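Local coordinates for protein fatty acid synthase 1, isoform A (Drosophila melanogaster, PDB 6FN6) that probably catalyses the ketoreduction, dehydration and enoyl reduction steps of NADPH-dependent fatty acid synthesis, as the modifying region of an insect fatty acid synthase, at residues Val361-Val365 / Leu366-Val370; Gly379-Val382 / Leu383-Pro386. All coordinates share one frame; numbering follows the deposited sequence.

Contact 1 (Val361-Val365 / Leu366-Val370); sequences VSKDV and LKEPV
The carboxylate of E368 folds back to the chain at K363 and D364, closing a local turn that follows strand 359-362. D364 N gives its hydrogen to E368 OE2, 3.2 Å away. OE2 uses its anti lone pair, and the bond is bent, with an N-H...O angle of 138°. Chi1 of 74° sets E368 CG between its backbone N and carbonyl carbon, and the extended chain beyond carries the carboxylate to D364 N. K363 runs nearly perpendicular to this chain. Its CB lies 3.6 Å from E368 OE2, and its CD rests 3.5 Å from P369 O. The chain bends only at its last torsion, chi4 -64°, which brings K363 NZ to 4.6 Å from E368 OE2, near an opposite charge but not bonded to it. An alanine in place of E368 would probably leave the D364 N-H without this acceptor and the K363 ammonium without its nearby negative mate. On the buried side, V365 and V370 run alongside each other in the same direction, with V365 CG2 4.0 Å from V370 CG1. V365 CG1 meets L366 CD1 at 3.6 Å. The turn leaves an edge strand, whose V361 pairs with V339 of strand 334-341. V370 packs on V307 and L309 of strand 303-309, and V365 O accepts a bond from N393 of helix 389-395.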
ATOM      1  N   VAL A 361      39.613  13.528  60.135  1.00 93.11           N
ATOM      2  CA  VAL A 361      39.968  14.342  61.290  1.00 94.79           C
ATOM      3  C   VAL A 361      41.486  14.493  61.332  1.00100.29           C
ATOM      4  O   VAL A 361      42.221  13.568  60.984  1.00 98.42           O
ATOM      5  CB  VAL A 361      39.428  13.727  62.595  1.00 88.41           C
ATOM      6  CG1 VAL A 361      39.847  14.561  63.802  1.00 87.44           C
ATOM      7  CG2 VAL A 361      37.914  13.597  62.533  1.00 86.21           C
ATOM      8  N   SER A 362      41.946  15.664  61.764  1.00111.80           N
ATOM      9  CA  SER A 362      43.372  15.972  61.812  1.00115.86           C
ATOM     10  C   SER A 362      43.883  16.041  63.245  1.00119.68           C
ATOM     11  O   SER A 362      43.746  17.065  63.913  1.00124.02           O
ATOM     12  CB  SER A 362      43.653  17.297  61.104  1.00118.13           C
ATOM     13  OG  SER A 362      43.107  17.302  59.799  1.00117.66           O
ATOM     14  N   LYS A 363      44.482  14.949  63.707  1.00 96.31           N
ATOM     15  CA  LYS A 363      45.045  14.899  65.051  1.00 99.14           C
ATOM     16  C   LYS A 363      46.229  13.940  65.118  1.00 99.32           C
ATOM     17  O   LYS A 363      46.250  12.910  64.445  1.00 96.14           O
ATOM     18  CB  LYS A 363      43.978  14.482  66.066  1.00100.53           C
ATOM     19  CG  LYS A 363      43.008  15.595  66.429  1.00105.01           C
ATOM     20  CD  LYS A 363      42.098  15.199  67.580  1.00106.22           C
ATOM     21  CE  LYS A 363      41.122  16.314  67.925  1.00108.72           C
ATOM     22  NZ  LYS A 363      41.812  17.533  68.434  1.00111.91           N
ATOM     23  N   ASP A 364      47.210  14.294  65.940  1.00132.27           N
ATOM     24  CA  ASP A 364      48.409  13.483  66.112  1.00133.68           C
ATOM     25  C   ASP A 364      48.146  12.446  67.197  1.00131.84           C
ATOM     26  O   ASP A 364      48.000  12.784  68.370  1.00131.51           O
ATOM     27  CB  ASP A 364      49.607  14.365  66.477  1.00135.63           C
ATOM     28  CG  ASP A 364      50.921  13.607  66.461  1.00133.57           C
ATOM     29  OD1 ASP A 364      50.931  12.438  66.023  1.00132.48           O
ATOM     30  OD2 ASP A 364      51.945  14.184  66.884  1.00132.43           O
ATOM     31  N   VAL A 365      48.092  11.180  66.798  1.00121.02           N
ATOM     32  CA  VAL A 365      47.684  10.104  67.695  1.00118.87           C
ATOM     33  C   VAL A 365      48.589  10.014  68.923  1.00122.21           C
ATOM     34  O   VAL A 365      48.202   9.439  69.940  1.00123.12           O
ATOM     35  CB  VAL A 365      47.647   8.756  66.939  1.00114.40           C
ATOM     36  CG1 VAL A 365      49.042   8.356  66.472  1.00114.75           C
ATOM     37  CG2 VAL A 365      47.040   7.663  67.811  1.00111.17           C
ATOM     38  N   LEU A 366      49.787  10.580  68.835  1.00118.45           N
ATOM     39  CA  LEU A 366      50.697  10.585  69.972  1.00119.48           C
ATOM     40  C   LEU A 366      50.324  11.718  70.931  1.00124.21           C
ATOM     41  O   LEU A 366      50.098  12.851  70.506  1.00126.76           O
ATOM     42  CB  LEU A 366      52.157  10.719  69.516  1.00117.53           C
ATOM     43  CG  LEU A 366      52.755   9.520  68.762  1.00112.72           C
ATOM     44  CD1 LEU A 366      52.358   9.528  67.294  1.00111.68           C
ATOM     45  CD2 LEU A 366      54.269   9.479  68.904  1.00112.21           C
ATOM     46  N   LYS A 367      50.255  11.395  72.222  1.00131.73           N
ATOM     47  CA  LYS A 367      49.929  12.356  73.289  1.00131.42           C
ATOM     48  C   LYS A 367      48.471  12.827  73.390  1.00132.20           C
ATOM     49  O   LYS A 367      48.127  13.478  74.376  1.00132.74           O
ATOM     50  CB  LYS A 367      50.837  13.592  73.216  1.00128.65           C
ATOM     51  CG  LYS A 367      51.971  13.560  74.240  1.00123.82           C
ATOM     52  CD  LYS A 367      51.955  14.823  75.098  1.00119.80           C
ATOM     53  CE  LYS A 367      52.773  14.651  76.370  1.00115.93           C
ATOM     54  NZ  LYS A 367      52.723  15.868  77.223  1.00115.68           N
ATOM     55  N   GLU A 368      47.614  12.536  72.415  1.00124.51           N
ATOM     56  CA  GLU A 368      46.232  13.005  72.526  1.00122.79           C
ATOM     57  C   GLU A 368      45.241  12.029  71.889  1.00119.48           C
ATOM     58  O   GLU A 368      45.602  11.269  70.989  1.00118.36           O
ATOM     59  CB  GLU A 368      46.076  14.389  71.877  1.00124.79           C
ATOM     60  CG  GLU A 368      46.091  14.382  70.354  1.00125.23           C
ATOM     61  CD  GLU A 368      46.042  15.779  69.759  1.00127.55           C
ATOM     62  OE1 GLU A 368      45.880  16.749  70.529  1.00127.58           O
ATOM     63  OE2 GLU A 368      46.155  15.907  68.521  1.00129.01           O
ATOM     64  N   PRO A 369      43.981  12.052  72.364  1.00 91.14           N
ATOM     65  CA  PRO A 369      42.899  11.224  71.819  1.00 88.32           C
ATOM     66  C   PRO A 369      42.402  11.680  70.453  1.00 85.93           C
ATOM     67  O   PRO A 369      42.200  12.876  70.239  1.00 89.58           O
ATOM     68  CB  PRO A 369      41.795  11.364  72.868  1.00 90.68           C
ATOM     69  CG  PRO A 369      42.025  12.692  73.475  1.00 93.54           C
ATOM     70  CD  PRO A 369      43.511  12.884  73.489  1.00 93.52           C
ATOM     71  N   VAL A 370      42.206  10.733  69.543  1.00 93.16           N
ATOM     72  CA  VAL A 370      41.788  11.060  68.187  1.00 84.95           C
ATOM     73  C   VAL A 370      40.322  11.494  68.180  1.00 83.05           C
ATOM     74  O   VAL A 370      39.943  12.413  67.454  1.00 80.74           O
ATOM     75  CB  VAL A 370      42.023   9.868  67.233  1.00 76.67           C
ATOM     76  CG1 VAL A 370      43.505   9.530  67.170  1.00 73.54           C
ATOM     77  CG2 VAL A 370      41.218   8.647  67.671  1.00 73.09           C
TER

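Contact 2 (Gly379-Val382 / Leu383-Pro386); sequences GIDV and LSRP
The backbone leaves strand 374-380 through D381, which has a positive phi (62°), and then winds through V382, L383 and S384 in roughly helical angles until R385 N returns to D381 O in a weak hydrogen bond of 3.4 Å. The pattern is an alpha-turn, a single i to i+4 closure. It follows an inner strand of a mixed sheet whose strand order is that of a class I methyltransferase fold, consistent with the pseudo-methyltransferase part of animal fatty acid synthases.

The side chain of S384 comes back over the start of the turn. S384 CB stands 3.8 Å from D381 CB, and S384 OG is equally close to that carbon. S384 OG and D381 OD1 are 3.9 Å apart and do not bond. The hydroxyl bonds instead to E408, near the end of strand 402-409. The same carboxylate takes the N-H of L383 and, weakly, that of V382, so one acidic group grips V382 to S384, in the middle of the turn. R385 lays the first part of its chain against the turn, with R385 CG 3.3 Å from D381 O and R385 CB 3.7 Å from V382 O. Its chain then bends at chi2 and chi3 (-96° and 72°), so the guanidinium makes no contact with D381 or V382.

The apolar side chains point out of the turn into the domain. L383 packs on Y413, L420 and L421 of helix 410-423, while V382 lies against T390 and L391 of helix 389-395 and L406 of strand 402-409. V382 also reaches back to the strand before it. With no side chain at G379, V382 CG2 can lie 3.8 Å from G379 CA.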
ATOM      1  N   GLY A 379      43.606  -0.120  63.514  1.00 49.16           N
ATOM      2  CA  GLY A 379      45.001   0.260  63.391  1.00 50.98           C
ATOM      3  C   GLY A 379      45.873  -0.899  62.952  1.00 52.27           C
ATOM      4  O   GLY A 379      45.525  -2.061  63.161  1.00 52.38           O
ATOM      5  N   ILE A 380      47.007  -0.584  62.336  1.00 57.19           N
ATOM      6  CA  ILE A 380      47.946  -1.605  61.894  1.00 58.29           C
ATOM      7  C   ILE A 380      49.274  -1.396  62.608  1.00 59.54           C
ATOM      8  O   ILE A 380      49.804  -0.287  62.639  1.00 58.85           O
ATOM      9  CB  ILE A 380      48.131  -1.584  60.359  1.00 59.47           C
ATOM     10  CG1 ILE A 380      46.771  -1.722  59.662  1.00 57.38           C
ATOM     11  CG2 ILE A 380      49.099  -2.690  59.922  1.00 58.83           C
ATOM     12  CD1 ILE A 380      46.837  -1.778  58.149  1.00 56.57           C
ATOM     13  N   ASP A 381      49.797  -2.470  63.187  1.00 60.65           N
ATOM     14  CA  ASP A 381      51.091  -2.436  63.857  1.00 61.51           C
ATOM     15  C   ASP A 381      51.084  -1.465  65.036  1.00 61.83           C
ATOM     16  O   ASP A 381      52.048  -0.733  65.255  1.00 62.38           O
ATOM     17  CB  ASP A 381      52.190  -2.056  62.862  1.00 63.31           C
ATOM     18  CG  ASP A 381      52.273  -3.019  61.694  1.00 63.67           C
ATOM     19  OD1 ASP A 381      51.894  -4.197  61.868  1.00 63.37           O
ATOM     20  OD2 ASP A 381      52.717  -2.601  60.603  1.00 64.23           O
ATOM     21  N   VAL A 382      49.997  -1.476  65.800  1.00 63.11           N
ATOM     22  CA  VAL A 382      49.865  -0.604  66.959  1.00 64.19           C
ATOM     23  C   VAL A 382      50.664  -1.182  68.123  1.00 63.23           C
ATOM     24  O   VAL A 382      51.269  -0.444  68.899  1.00 66.59           O
ATOM     25  CB  VAL A 382      48.385  -0.410  67.339  1.00 60.28           C
ATOM     26  CG1 VAL A 382      48.250   0.443  68.599  1.00 60.67           C
ATOM     27  CG2 VAL A 382      47.622   0.219  66.185  1.00 59.53           C
ATOM     28  N   LEU A 383      50.656  -2.505  68.242  1.00 51.29           N
ATOM     29  CA  LEU A 383      51.394  -3.184  69.299  1.00 49.74           C
ATOM     30  C   LEU A 383      52.859  -3.363  68.905  1.00 56.04           C
ATOM     31  O   LEU A 383      53.693  -3.739  69.729  1.00 55.77           O
ATOM     32  CB  LEU A 383      50.759  -4.540  69.607  1.00 46.72           C
ATOM     33  CG  LEU A 383      49.263  -4.512  69.927  1.00 44.46           C
ATOM     34  CD1 LEU A 383      48.735  -5.924  70.126  1.00 43.01           C
ATOM     35  CD2 LEU A 383      48.975  -3.654  71.160  1.00 43.77           C
ATOM     36  N   SER A 384      53.161  -3.103  67.636  1.00 74.91           N
ATOM     37  CA  SER A 384      54.524  -3.199  67.122  1.00 77.29           C
ATOM     38  C   SER A 384      55.335  -1.956  67.472  1.00 82.25           C
ATOM     39  O   SER A 384      56.538  -2.039  67.720  1.00 81.06           O
ATOM     40  CB  SER A 384      54.507  -3.400  65.609  1.00 77.77           C
ATOM     41  OG  SER A 384      53.795  -4.574  65.263  1.00 75.32           O
ATOM     42  N   ARG A 385      54.667  -0.805  67.475  1.00 75.14           N
ATOM     43  CA  ARG A 385      55.308   0.474  67.760  1.00 79.81           C
ATOM     44  C   ARG A 385      56.162   0.405  69.028  1.00 82.63           C
ATOM     45  O   ARG A 385      55.846  -0.351  69.949  1.00 79.67           O
ATOM     46  CB  ARG A 385      54.252   1.570  67.918  1.00 82.03           C
ATOM     47  CG  ARG A 385      53.483   1.908  66.649  1.00 84.45           C
ATOM     48  CD  ARG A 385      54.072   3.112  65.928  1.00 91.29           C
ATOM     49  NE  ARG A 385      55.347   2.807  65.286  1.00 96.35           N
ATOM     50  CZ  ARG A 385      56.102   3.703  64.658  1.00100.83           C
ATOM     51  NH1 ARG A 385      55.717   4.972  64.588  1.00102.23           N
ATOM     52  NH2 ARG A 385      57.247   3.332  64.101  1.00103.22           N
ATOM     53  N   PRO A 386      57.252   1.192  69.077  1.00100.17           N
ATOM     54  CA  PRO A 386      58.136   1.174  70.248  1.00101.98           C
ATOM     55  C   PRO A 386      57.494   1.826  71.469  1.00101.22           C
ATOM     56  O   PRO A 386      57.700   1.368  72.593  1.00 99.28           O
ATOM     57  CB  PRO A 386      59.356   1.968  69.776  1.00104.68           C
ATOM     58  CG  PRO A 386      58.821   2.899  68.752  1.00105.65           C
ATOM     59  CD  PRO A 386      57.707   2.159  68.061  1.00102.94           C
TER

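In the fold
Contacts 1 and 2 follow one another along the chain, joined by strand 374-380. Their centres are 15 Å apart and their nearest atoms about 6 Å apart, so they do not touch. Both are turns leaving strands of the same sheet. Strand 359-362 lies at its edge, while strand 374-380 lies inside, with strands 334-341 and 303-309 between them. Helix 389-395 touches both contacts. L366 of contact 1 also touches D387, directly after P386 of contact 2. Both contacts lie away from the predicted dehydratase residues H24 and D175 and are structural packing.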